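Local coordinates for acarbose Kinase Mak1 (Uncultured bacterium, PDB 6WB4), which probably phosphorylates the antidiabetic drug acarbose, consuming ATP as a carbohydrate kinase of the pfkB family, and is encoded in the human microbiome, at residues P255-V260 / G294-G299; V60-N65 / L301-S306. One frame throughout, in Å; residues are numbered along the deposited sequence.

How the contacts relate
From the N terminus, the chain first passes residues 60-65, which leave strand 57-60 of the four-stranded sheet and lead into helix 65-73. Contact 2 brings the loop 301-306 back to them, closing a span of 235 intervening residues. Nested inside it is contact 1, in which the loop 255-260 meets the end of helix 283-298 with 33 mostly helical residues between. Segments 294-299 and 301-306 are separated by one residue, and a probable hydrogen bond, Trp-296 NE1 to Ser-306 OG at 3.0 Å, joins the contacts, whose centres lie about 15 Å apart. Contact 1 borders the adenine of ATP; contact 2 connects with the bound glycan.

Contact 1. Residues P255-V260 / G294-G299; sequences PGRPVV and GAWACG. With ATP (adenosine-5'-triphosphate), chain H.
Arg-257 lays its guanidinium flat on the indole of Trp-296: the planes differ by only 5° and their centres are 3.8 Å apart, the geometry of a stacked cation-pi pair. The aliphatic part joins in, with CD of Arg-257 over the six-membered ring in a CH-pi contact, 3.5 Å from CZ3 of Trp-296. A bend at chi3 (76°) turns the guanidinium along the indole face and brings NH2 to the helix backbone, where Arg-257 NH2 donates to Trp-296 O at 2.7 Å with an N-H...O angle of 155°. Gly-299 N donates to that same oxygen from the opposite face of the carbonyl plane. Over the other side of the guanidinium lies Gly-299 O, too poorly angled to be a bond. Further along, Val-260 N donates to Cys-298 O at 2.9 Å, while Val-259 CG1 packs on Cys-298 CB at 4.2 Å. Cys-298 and Val-259 lie over the same face of the adenine, Cys-298 SG 3.3 Å from ATP C5 and Val-259 CG1 3.9 Å from ATP N6. The loop thus satisfies two carbonyls at the C-terminal end of helix 283-298, where the helix dipole would be expected to suit the arginine's charge, and an apolar wall faces the base.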
ATOM      1  N   PRO B 255      -1.753   0.330  34.776  1.00 68.45           N
ATOM      2  CA  PRO B 255      -2.620   1.487  35.047  1.00 52.28           C
ATOM      3  C   PRO B 255      -2.266   2.695  34.176  1.00 63.72           C
ATOM      4  O   PRO B 255      -1.100   3.061  34.067  1.00 82.60           O
ATOM      5  CB  PRO B 255      -2.385   1.762  36.534  1.00 50.08           C
ATOM      6  CG  PRO B 255      -1.995   0.414  37.096  1.00 42.68           C
ATOM      7  CD  PRO B 255      -1.178  -0.235  36.014  1.00 39.98           C
ATOM      8  N   GLY B 256      -3.278   3.265  33.527  1.00 66.72           N
ATOM      9  CA  GLY B 256      -3.095   4.364  32.596  1.00 66.64           C
ATOM     10  C   GLY B 256      -2.874   3.924  31.154  1.00 75.12           C
ATOM     11  O   GLY B 256      -2.956   4.734  30.227  1.00 81.44           O
ATOM     12  N   ARG B 257      -2.621   2.634  30.955  1.00 71.76           N
ATOM     13  CA  ARG B 257      -2.389   2.101  29.619  1.00 74.30           C
ATOM     14  C   ARG B 257      -3.276   0.905  29.323  1.00 78.87           C
ATOM     15  O   ARG B 257      -2.791  -0.225  29.242  1.00 77.57           O
ATOM     16  CB  ARG B 257      -0.925   1.700  29.437  1.00 63.93           C
ATOM     17  CG  ARG B 257      -0.019   2.845  29.028  1.00 75.55           C
ATOM     18  CD  ARG B 257       1.398   2.360  28.775  1.00 75.90           C
ATOM     19  NE  ARG B 257       1.530   1.654  27.505  1.00 75.83           N
ATOM     20  CZ  ARG B 257       1.950   2.220  26.378  1.00 79.62           C
ATOM     21  NH1 ARG B 257       2.284   3.506  26.361  1.00 65.38           N
ATOM     22  NH2 ARG B 257       2.043   1.501  25.265  1.00 87.84           N
ATOM     23  N   PRO B 258      -4.583   1.148  29.145  1.00 61.63           N
ATOM     24  CA  PRO B 258      -5.449   0.005  28.875  1.00 64.18           C
ATOM     25  C   PRO B 258      -5.140  -0.589  27.502  1.00 66.48           C
ATOM     26  O   PRO B 258      -4.483   0.058  26.684  1.00 65.91           O
ATOM     27  CB  PRO B 258      -6.863   0.610  28.934  1.00 61.38           C
ATOM     28  CG  PRO B 258      -6.681   2.043  28.528  1.00 55.93           C
ATOM     29  CD  PRO B 258      -5.301   2.432  29.065  1.00 57.30           C
ATOM     30  N   VAL B 259      -5.565  -1.826  27.281  1.00 68.33           N
ATOM     31  CA  VAL B 259      -5.359  -2.498  26.007  1.00 68.34           C
ATOM     32  C   VAL B 259      -6.113  -1.820  24.856  1.00 70.05           C
ATOM     33  O   VAL B 259      -7.324  -1.595  24.930  1.00 73.81           O
ATOM     34  CB  VAL B 259      -5.788  -3.977  26.094  1.00 68.86           C
ATOM     35  CG1 VAL B 259      -5.558  -4.687  24.767  1.00 55.92           C
ATOM     36  CG2 VAL B 259      -5.036  -4.671  27.216  1.00 66.30           C
ATOM     37  N   VAL B 260      -5.385  -1.496  23.794  1.00 69.05           N
ATOM     38  CA  VAL B 260      -5.983  -0.888  22.616  1.00 69.17           C
ATOM     39  C   VAL B 260      -5.638  -1.656  21.332  1.00 70.83           C
ATOM     40  O   VAL B 260      -6.443  -1.707  20.421  1.00 80.16           O
ATOM     41  CB  VAL B 260      -5.554   0.591  22.473  1.00 75.58           C
ATOM     42  CG1 VAL B 260      -6.212   1.444  23.551  1.00 68.27           C
ATOM     43  CG2 VAL B 260      -4.032   0.723  22.522  1.00 70.94           C
ATOM     44  N   GLY B 294       5.074  -7.349  26.682  1.00 52.74           N
ATOM     45  CA  GLY B 294       3.828  -7.616  25.990  1.00 54.80           C
ATOM     46  C   GLY B 294       2.703  -6.656  26.352  1.00 65.83           C
ATOM     47  O   GLY B 294       2.006  -6.141  25.469  1.00 51.06           O
ATOM     48  N   ALA B 295       2.512  -6.419  27.649  1.00 59.67           N
ATOM     49  CA  ALA B 295       1.456  -5.519  28.110  1.00 56.43           C
ATOM     50  C   ALA B 295       1.661  -4.097  27.603  1.00 59.64           C
ATOM     51  O   ALA B 295       0.705  -3.405  27.237  1.00 67.38           O
ATOM     52  CB  ALA B 295       1.380  -5.523  29.619  1.00 51.04           C
ATOM     53  N   TRP B 296       2.914  -3.667  27.576  1.00 65.73           N
ATOM     54  CA  TRP B 296       3.224  -2.318  27.142  1.00 66.88           C
ATOM     55  C   TRP B 296       2.820  -2.110  25.693  1.00 69.18           C
ATOM     56  O   TRP B 296       2.109  -1.152  25.368  1.00 70.92           O
ATOM     57  CB  TRP B 296       4.710  -2.024  27.319  1.00 55.68           C
ATOM     58  CG  TRP B 296       5.062  -0.615  27.001  1.00 52.88           C
ATOM     59  CD1 TRP B 296       5.489  -0.112  25.803  1.00 49.56           C
ATOM     60  CD2 TRP B 296       4.988   0.492  27.899  1.00 57.13           C
ATOM     61  NE1 TRP B 296       5.703   1.250  25.911  1.00 55.08           N
ATOM     62  CE2 TRP B 296       5.395   1.640  27.189  1.00 54.27           C
ATOM     63  CE3 TRP B 296       4.623   0.624  29.243  1.00 50.47           C
ATOM     64  CZ2 TRP B 296       5.444   2.895  27.780  1.00 61.39           C
ATOM     65  CZ3 TRP B 296       4.675   1.866  29.824  1.00 46.00           C
ATOM     66  CH2 TRP B 296       5.081   2.988  29.096  1.00 48.84           C
ATOM     67  N   ALA B 297       3.240  -3.038  24.837  1.00 65.78           N
ATOM     68  CA  ALA B 297       2.924  -2.977  23.413  1.00 68.13           C
ATOM     69  C   ALA B 297       1.417  -2.898  23.170  1.00 64.62           C
ATOM     70  O   ALA B 297       0.961  -2.159  22.302  1.00 64.74           O
ATOM     71  CB  ALA B 297       3.512  -4.183  22.692  1.00 68.64           C
ATOM     72  N   CYS B 298       0.651  -3.661  23.939  1.00 61.78           N
ATOM     73  CA  CYS B 298      -0.796  -3.706  23.776  1.00 68.49           C
ATOM     74  C   CYS B 298      -1.497  -2.378  24.058  1.00 76.12           C
ATOM     75  O   CYS B 298      -2.601  -2.138  23.566  1.00 77.89           O
ATOM     76  CB  CYS B 298      -1.378  -4.787  24.673  1.00 71.84           C
ATOM     77  SG  CYS B 298      -1.008  -6.424  24.093  1.00 74.57           S
ATOM     78  N   GLY B 299      -0.851  -1.510  24.829  1.00 74.24           N
ATOM     79  CA  GLY B 299      -1.451  -0.240  25.193  1.00 61.61           C
ATOM     80  C   GLY B 299      -1.069   0.866  24.237  1.00 65.99           C
ATOM     81  O   GLY B 299      -1.304   2.042  24.500  1.00 82.56           O
TER
HETATM   82  PG  ATP H 302       2.566 -11.564  16.346  0.84197.01           P
HETATM   83  O1G ATP H 302       1.409 -10.640  16.037  0.84196.83           O
HETATM   84  O2G ATP H 302       2.517 -12.896  15.632  0.84196.21           O
HETATM   85  O3G ATP H 302       3.918 -10.893  16.327  0.84190.67           O
HETATM   86  PB  ATP H 302       1.111 -12.870  18.372  0.84204.80           P
HETATM   87  O1B ATP H 302      -0.170 -12.277  17.831  0.84204.81           O
HETATM   88  O2B ATP H 302       1.450 -14.319  18.103  0.84198.26           O
HETATM   89  O3B ATP H 302       2.348 -11.952  17.893  0.84220.98           O
HETATM   90  PA  ATP H 302      -0.028 -13.136  20.936  0.84214.78           P
HETATM   91  O1A ATP H 302      -0.012 -14.647  20.956  0.84210.75           O
HETATM   92  O2A ATP H 302      -1.302 -12.408  20.571  0.84212.69           O
HETATM   93  O3A ATP H 302       1.152 -12.630  19.962  0.84214.41           O
HETATM   94  O5' ATP H 302       0.483 -12.589  22.367  0.84144.03           O
HETATM   95  C5' ATP H 302       1.880 -12.572  22.675  0.84137.72           C
HETATM   96  C4' ATP H 302       2.152 -12.148  24.120  0.84129.89           C
HETATM   97  O4' ATP H 302       1.883 -10.754  24.308  0.84128.41           O
HETATM   98  C3' ATP H 302       1.306 -12.907  25.132  0.84126.90           C
HETATM   99  O3' ATP H 302       2.055 -13.955  25.746  0.84129.06           O
HETATM  100  C2' ATP H 302       0.910 -11.875  26.169  0.84124.80           C
HETATM  101  O2' ATP H 302       1.723 -11.988  27.342  0.84118.30           O
HETATM  102  C1' ATP H 302       1.123 -10.529  25.498  0.84128.33           C
HETATM  103  N9  ATP H 302      -0.234 -10.083  25.112  0.84133.46           N
HETATM  104  C8  ATP H 302      -0.764 -10.158  23.874  0.84136.46           C
HETATM  105  N7  ATP H 302      -2.036  -9.686  23.853  0.84135.31           N
HETATM  106  C5  ATP H 302      -2.337  -9.306  25.109  0.84131.94           C
HETATM  107  C6  ATP H 302      -3.511  -8.718  25.785  0.84125.83           C
HETATM  108  N6  ATP H 302      -4.640  -8.441  25.092  0.84124.55           N
HETATM  109  N1  ATP H 302      -3.414  -8.471  27.110  0.84125.78           N
HETATM  110  C2  ATP H 302      -2.292  -8.741  27.805  0.84122.95           C
HETATM  111  N3  ATP H 302      -1.187  -9.273  27.258  0.84120.33           N
HETATM  112  C4  ATP H 302      -1.148  -9.570  25.937  0.84129.16           C

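Contact 2. Residues V60-N65 / L301-S306. With CA (calcium ion), chain J; AC1 (4,6-dideoxy-4-{[(1S,4R,5S,6S)-4,5,6-trihydroxy-3-(hydroxymethyl)cyclohex-2-en-1-yl]amino}-alpha-D-glucopyranose), chain D.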
ATOM      1  N   VAL B  60       8.086   0.732   8.123  1.00 59.52           N
ATOM      2  CA  VAL B  60       8.788  -0.537   8.230  1.00 62.48           C
ATOM      3  C   VAL B  60       7.914  -1.478   9.031  1.00 48.35           C
ATOM      4  O   VAL B  60       7.316  -1.072  10.020  1.00 59.69           O
ATOM      5  CB  VAL B  60      10.180  -0.370   8.922  1.00 49.26           C
ATOM      6  CG1 VAL B  60      10.977  -1.669   8.915  1.00 44.64           C
ATOM      7  CG2 VAL B  60      10.956   0.757   8.286  1.00 45.43           C
ATOM      8  N   GLY B  61       7.774  -2.719   8.577  1.00 45.96           N
ATOM      9  CA  GLY B  61       6.918  -3.655   9.282  1.00 55.34           C
ATOM     10  C   GLY B  61       7.475  -3.989  10.656  1.00 66.30           C
ATOM     11  O   GLY B  61       8.408  -3.342  11.127  1.00 70.03           O
ATOM     12  N   HIS B  62       6.978  -5.049  11.278  1.00 63.52           N
ATOM     13  CA  HIS B  62       7.422  -5.350  12.632  1.00 64.99           C
ATOM     14  C   HIS B  62       8.136  -6.692  12.781  1.00 63.51           C
ATOM     15  O   HIS B  62       8.640  -7.010  13.858  1.00 57.98           O
ATOM     16  CB  HIS B  62       6.223  -5.296  13.588  1.00 60.04           C
ATOM     17  CG  HIS B  62       5.227  -6.397  13.374  1.00 67.80           C
ATOM     18  ND1 HIS B  62       5.490  -7.712  13.691  1.00 66.29           N
ATOM     19  CD2 HIS B  62       3.969  -6.377  12.876  1.00 77.77           C
ATOM     20  CE1 HIS B  62       4.441  -8.456  13.388  1.00 69.59           C
ATOM     21  NE2 HIS B  62       3.504  -7.670  12.893  1.00 77.39           N
ATOM     22  N   THR B  63       8.229  -7.445  11.693  1.00 60.54           N
ATOM     23  CA  THR B  63       8.534  -8.861  11.778  1.00 74.87           C
ATOM     24  C   THR B  63       9.947  -9.134  12.304  1.00 79.70           C
ATOM     25  O   THR B  63      10.140  -9.955  13.231  1.00 81.53           O
ATOM     26  CB  THR B  63       8.352  -9.508  10.393  1.00 71.03           C
ATOM     27  OG1 THR B  63       7.010  -9.281   9.950  1.00 71.44           O
ATOM     28  CG2 THR B  63       8.635 -11.001  10.437  1.00 59.79           C
ATOM     29  N   GLY B  64      10.936  -8.484  11.705  1.00 63.98           N
ATOM     30  CA  GLY B  64      12.288  -8.586  12.236  1.00 69.15           C
ATOM     31  C   GLY B  64      12.534  -7.362  13.098  1.00 59.97           C
ATOM     32  O   GLY B  64      13.169  -7.396  14.138  1.00 46.58           O
ATOM     33  N   ASN B  65      11.920  -6.275  12.659  1.00 59.60           N
ATOM     34  CA  ASN B  65      12.126  -4.957  13.211  1.00 45.36           C
ATOM     35  C   ASN B  65      11.644  -4.763  14.649  1.00 55.01           C
ATOM     36  O   ASN B  65      12.260  -4.041  15.426  1.00 57.66           O
ATOM     37  CB  ASN B  65      11.435  -3.953  12.280  1.00 45.79           C
ATOM     38  CG  ASN B  65      11.554  -2.538  12.763  1.00 49.83           C
ATOM     39  OD1 ASN B  65      12.651  -1.995  12.877  1.00 61.52           O
ATOM     40  ND2 ASN B  65      10.415  -1.920  13.046  1.00 56.56           N
ATOM     41  N   LEU B 301      -1.101   2.171  20.071  1.00 88.56           N
ATOM     42  CA  LEU B 301      -1.830   1.997  18.828  1.00 90.39           C
ATOM     43  C   LEU B 301      -0.790   1.786  17.726  1.00 92.50           C
ATOM     44  O   LEU B 301       0.124   2.596  17.565  1.00 93.56           O
ATOM     45  CB  LEU B 301      -2.717   3.211  18.554  1.00 94.32           C
ATOM     46  CG  LEU B 301      -4.078   2.983  17.896  1.00103.14           C
ATOM     47  CD1 LEU B 301      -4.708   1.698  18.400  1.00105.59           C
ATOM     48  CD2 LEU B 301      -4.994   4.165  18.174  1.00104.59           C
ATOM     49  N   GLY B 302      -0.924   0.704  16.965  1.00 85.07           N
ATOM     50  CA  GLY B 302       0.070   0.355  15.960  1.00 72.67           C
ATOM     51  C   GLY B 302       0.724  -0.958  16.340  1.00 83.28           C
ATOM     52  O   GLY B 302       0.417  -1.513  17.396  1.00 82.45           O
ATOM     53  N   THR B 303       1.630  -1.461  15.506  1.00 90.93           N
ATOM     54  CA  THR B 303       2.273  -2.734  15.823  1.00 94.98           C
ATOM     55  C   THR B 303       3.655  -2.577  16.452  1.00101.78           C
ATOM     56  O   THR B 303       4.031  -3.366  17.317  1.00105.82           O
ATOM     57  CB  THR B 303       2.409  -3.637  14.577  1.00 93.03           C
ATOM     58  OG1 THR B 303       3.176  -2.963  13.572  1.00 97.31           O
ATOM     59  CG2 THR B 303       1.034  -4.004  14.021  1.00 90.01           C
ATOM     60  N   HIS B 304       4.415  -1.575  16.017  1.00 98.00           N
ATOM     61  CA  HIS B 304       5.731  -1.313  16.602  1.00 81.68           C
ATOM     62  C   HIS B 304       5.893   0.162  16.958  1.00 86.62           C
ATOM     63  O   HIS B 304       6.827   0.824  16.506  1.00 83.10           O
ATOM     64  CB  HIS B 304       6.859  -1.770  15.656  1.00 77.88           C
ATOM     65  CG  HIS B 304       6.855  -1.095  14.317  1.00 86.65           C
ATOM     66  ND1 HIS B 304       7.573   0.054  14.060  1.00 87.39           N
ATOM     67  CD2 HIS B 304       6.225  -1.409  13.161  1.00 89.71           C
ATOM     68  CE1 HIS B 304       7.382   0.420  12.805  1.00 81.87           C
ATOM     69  NE2 HIS B 304       6.567  -0.451  12.238  1.00 88.83           N
ATOM     70  N   THR B 305       4.998   0.676  17.792  1.00 89.49           N
ATOM     71  CA  THR B 305       5.015   2.103  18.099  1.00 87.94           C
ATOM     72  C   THR B 305       5.845   2.495  19.322  1.00 84.99           C
ATOM     73  O   THR B 305       6.555   3.502  19.307  1.00 93.42           O
ATOM     74  CB  THR B 305       3.588   2.627  18.308  1.00 78.98           C
ATOM     75  OG1 THR B 305       2.752   2.166  17.235  1.00 86.25           O
ATOM     76  CG2 THR B 305       3.590   4.140  18.321  1.00 65.74           C
ATOM     77  N   SER B 306       5.755   1.702  20.380  1.00 63.55           N
ATOM     78  CA  SER B 306       6.383   2.071  21.637  1.00 59.06           C
ATOM     79  C   SER B 306       6.835   0.855  22.432  1.00 56.87           C
ATOM     80  O   SER B 306       6.078  -0.098  22.596  1.00 56.96           O
ATOM     81  CB  SER B 306       5.423   2.913  22.473  1.00 60.32           C
ATOM     82  OG  SER B 306       6.028   3.293  23.695  1.00 72.88           O
TER
HETATM   83 CA    CA J 304      10.797 -12.159  14.464  1.00 60.33          CA
HETATM   84  C1  AC1 D   3       5.043 -17.106   9.085  0.91124.36           C
HETATM   85  O2  AC1 D   3       2.737 -17.854   9.159  0.91138.11           O
HETATM   86  C2  AC1 D   3       3.651 -16.860   9.646  0.91132.98           C
HETATM   87  C4A AC1 D   3       1.725 -10.065  10.524  0.91108.72           C
HETATM   88  C3  AC1 D   3       3.135 -15.467   9.306  0.91130.94           C
HETATM   89  O3  AC1 D   3       1.985 -15.215  10.126  0.91128.26           O
HETATM   90  C4  AC1 D   3       4.179 -14.370   9.539  0.91123.18           C
HETATM   91  N4A AC1 D   3       3.830 -13.198   8.748  0.91126.93           N
HETATM   92  C5  AC1 D   3       5.615 -14.783   9.199  0.91109.19           C
HETATM   93  O5  AC1 D   3       5.915 -16.111   9.618  0.91116.90           O
HETATM   94  C6  AC1 D   3       6.622 -13.867   9.884  0.91 89.56           C
HETATM   95  C1B AC1 D   3       2.730 -12.343   9.165  0.91124.07           C
HETATM   96  C2B AC1 D   3       2.807 -10.963   8.491  0.91122.40           C
HETATM   97  O2B AC1 D   3       3.967 -10.880   7.650  0.91126.25           O
HETATM   98  C3B AC1 D   3       2.807  -9.807   9.489  0.91117.53           C
HETATM   99  O3B AC1 D   3       2.597  -8.555   8.816  0.91124.10           O
HETATM  100  O4  AC1 D   3       1.494  -8.920  11.351  0.91111.77           O
HETATM  101  C5B AC1 D   3       2.273 -11.192  11.326  0.91106.48           C
HETATM  102  C7B AC1 D   3       2.686 -12.278  10.678  0.91114.54           C
HETATM  103  C6B AC1 D   3       2.413 -11.121  12.824  0.91111.31           C
HETATM  104  O6B AC1 D   3       3.724 -11.585  13.180  0.91112.72           O
HETATM  105  O   HOH W   1       9.576 -13.740  13.531  1.00 74.90           O
HETATM  106  O   HOH W   2       9.650 -12.345  16.580  1.00 55.71           O
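The imidazole of His-304 has the amide of Asn-65 over one face, ND2 of Asn-65 lying 3.6 Å from ND1 of His-304 and offset toward the rim; amide and ring planes are nearly perpendicular, at 88°. Gly-61 O lies over that face as well, and accepts a weak hydrogen bond from Asn-65 ND2 at 3.1 Å. The ring reaches the 60-65 loop because CG of His-304 sits between its backbone N and carbonyl carbon (chi1 60°). Its NE2 comes near Val-60 O, which lies oblique to the ring; the modelled separation is too short for that bond to be trusted. At the His-62 ring, Thr-63 OG1 lies over one face, and AC1 C6B is at the edge in the ring plane. His-62 NE2 and AC1 O4 share a hydrogen bond of 2.8 Å in which either may donate. Thr-303 crosses this side chain at about a right angle, its CB 3.6 Å from His-62 CD2, while ND1 of His-62 makes a weak hydrogen bond to Asp-267 OD2. Thr-63 O binds one calcium ion at 2.6 Å, and two waters are also bound to it. The 60-65 loop contributes His-62 and Thr-63 to the sugar site of this pfkB-family kinase, His-62 also bordering ATP, and 301-306 packs behind it.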